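Local coordinates for putative amidohydrolase (Unidentified, PDB 3MKV) that acts as a zinc-dependent prolidase of the amidohydrolase superfamily, hydrolysing dipeptides that end in proline, at the interface of chains A and B. Coordinates in Å, arbitrary orientation; residue numbers count along the deposited sequence, not the author numbering. Chains: chain A/B, Putative amidohydrolase.

The interface of chains A and B. Residues chain A 84, 87-88, 91, 124, 164; chain B 84, 87-88, 91, 115, 124, 164.
Two copies of helix 83-99, one from each chain, pack across a two-fold axis and form an apolar helix-to-helix patch. At the axis the threonines meet methyl to methyl: in both A:Thr87 and B:Thr87 CG2 is anti to the backbone N and points at its twin, 4.0 Å from CG2 to CG2. The hydroxyl of each threonine, beside its own backbone N, rests in van der Waals contact against the partner's Val84, with A:Thr87 OG1 3.6 Å from B:Val84 CG2; no polar pair across this patch is close enough to bond.

A:Leu88 can be followed outward from its CB. Chi1 is -97°, and CD1 lies nearly eclipsed with CA (chi2 22°). A:Leu88 CG lies against the CG1 methyl of B:Val124 (3.7 Å), the two side chains crossing at about a right angle. The branches then part. A:Leu88 CD1 turns inward to the CG2 methyl of B:Thr87, at 3.4 Å, and also meets CG2 of B:Val91, the leucine and valine reaching tip to tip; A:Leu88 CD2 lies near CG1 of B:Val124, farther off than CG.

B:Leu88 makes the twin contact in another rotamer, CG anti to the carbonyl carbon and beside the backbone N (chi1 -66°), so the symmetry is not exact at the side chains. Here B:Leu88 CD1 is the branch that touches A:Val124, 3.6 Å from its CG1, while B:Leu88 CD2 meets A:Val91 CG2 tip to tip at 3.6 Å and lies obliquely against A:Thr87 CG2.

Near the start of the helix A:Val84 holds CG1 anti to the backbone N and sets it over one face of the B:Phe115 ring, 3.9 Å from the centroid and offset toward the rim, a CH-pi contact; the two side chains cross at about a right angle. The other methyl, A:Val84 CG2, reaches B:Val164 CG2 at 3.9 Å.

Interlocked methyl groups thus carry this patch by shape and hydrophobic packing, together hiding 353 Å² summed over both chains, part of a larger two-fold interface; it probably helps hold two prolidase subunits together, although the structure alone does not prove that this pairing persists in solution.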
# COMPACT_ATOMS: atom_id res chain seq x y z
N VAL A 84 -1.16 20.16 20.16
CA VAL A 84 -1.36 21.49 20.71
C VAL A 84 -1.25 21.48 22.23
O VAL A 84 -0.50 22.26 22.81
CB VAL A 84 -2.74 22.07 20.26
CG1 VAL A 84 -3.12 23.33 21.07
CG2 VAL A 84 -2.72 22.37 18.75
N THR A 87 2.22 20.67 23.58
CA THR A 87 3.11 21.79 23.38
C THR A 87 2.87 22.86 24.44
O THR A 87 3.80 23.33 25.08
CB THR A 87 2.90 22.44 21.99
OG1 THR A 87 3.24 21.52 20.95
CG2 THR A 87 3.73 23.68 21.84
N LEU A 88 1.61 23.24 24.61
CA LEU A 88 1.21 24.22 25.60
C LEU A 88 1.52 23.77 27.03
O LEU A 88 1.93 24.57 27.87
CB LEU A 88 -0.29 24.51 25.45
CG LEU A 88 -0.79 25.73 24.65
CD1 LEU A 88 0.22 26.25 23.62
CD2 LEU A 88 -2.13 25.42 24.01
N VAL A 91 5.34 24.32 28.08
CA VAL A 91 5.83 25.67 28.35
C VAL A 91 6.10 26.00 29.84
O VAL A 91 7.19 26.45 30.21
CB VAL A 91 4.88 26.72 27.74
CG1 VAL A 91 5.25 28.13 28.21
CG2 VAL A 91 4.90 26.62 26.18
N VAL A 124 9.56 31.40 23.55
CA VAL A 124 9.26 30.97 24.92
C VAL A 124 10.51 31.16 25.76
O VAL A 124 11.59 31.40 25.22
CB VAL A 124 8.83 29.48 25.01
CG1 VAL A 124 7.91 29.11 23.88
CG2 VAL A 124 10.05 28.57 25.04
N VAL A 164 3.99 15.05 19.00
CA VAL A 164 4.76 15.89 19.89
C VAL A 164 4.95 15.25 21.26
O VAL A 164 5.94 15.51 21.95
CB VAL A 164 4.09 17.26 20.05
CG1 VAL A 164 4.71 18.03 21.20
CG2 VAL A 164 4.17 18.03 18.73
N VAL B 84 4.81 22.34 16.75
CA VAL B 84 5.16 23.06 17.97
C VAL B 84 5.21 24.56 17.74
O VAL B 84 4.69 25.36 18.53
CB VAL B 84 6.52 22.57 18.53
CG1 VAL B 84 7.13 23.61 19.47
CG2 VAL B 84 6.36 21.21 19.21
N THR B 87 1.83 26.36 16.96
CA THR B 87 1.04 26.48 18.18
C THR B 87 1.48 27.67 19.02
O THR B 87 0.65 28.44 19.49
CB THR B 87 1.20 25.22 19.05
OG1 THR B 87 0.80 24.07 18.31
CG2 THR B 87 0.36 25.32 20.32
N LEU B 88 2.79 27.82 19.22
CA LEU B 88 3.29 28.84 20.12
C LEU B 88 3.11 30.25 19.56
O LEU B 88 2.98 31.22 20.33
CB LEU B 88 4.76 28.57 20.46
CG LEU B 88 5.03 27.29 21.26
CD1 LEU B 88 6.52 26.98 21.33
CD2 LEU B 88 4.41 27.35 22.66
N VAL B 91 -0.45 31.47 20.21
CA VAL B 91 -0.76 31.94 21.55
C VAL B 91 -0.85 33.46 21.67
O VAL B 91 -1.85 33.98 22.14
CB VAL B 91 0.23 31.37 22.59
CG1 VAL B 91 0.26 32.23 23.85
CG2 VAL B 91 -0.16 29.98 22.94
N PHE B 115 -7.36 23.54 20.67
CA PHE B 115 -7.30 24.96 21.03
C PHE B 115 -8.52 25.38 21.88
O PHE B 115 -8.38 26.05 22.91
CB PHE B 115 -7.18 25.85 19.80
CG PHE B 115 -5.77 26.04 19.34
CD1 PHE B 115 -4.83 26.63 20.18
CD2 PHE B 115 -5.38 25.64 18.06
CE1 PHE B 115 -3.52 26.81 19.75
CE2 PHE B 115 -4.07 25.82 17.64
CZ PHE B 115 -3.14 26.40 18.48
N VAL B 124 -4.19 28.63 28.07
CA VAL B 124 -3.92 29.89 27.38
C VAL B 124 -5.08 30.87 27.56
O VAL B 124 -6.18 30.49 27.94
CB VAL B 124 -3.61 29.69 25.87
CG1 VAL B 124 -2.27 29.00 25.71
CG2 VAL B 124 -4.72 28.89 25.16
N VAL B 164 -1.09 21.13 12.50
CA VAL B 164 -1.66 22.28 13.21
C VAL B 164 -1.82 23.50 12.31
O VAL B 164 -2.77 24.27 12.47
CB VAL B 164 -0.82 22.66 14.45
CG1 VAL B 164 -1.33 23.97 15.06
CG2 VAL B 164 -0.84 21.55 15.48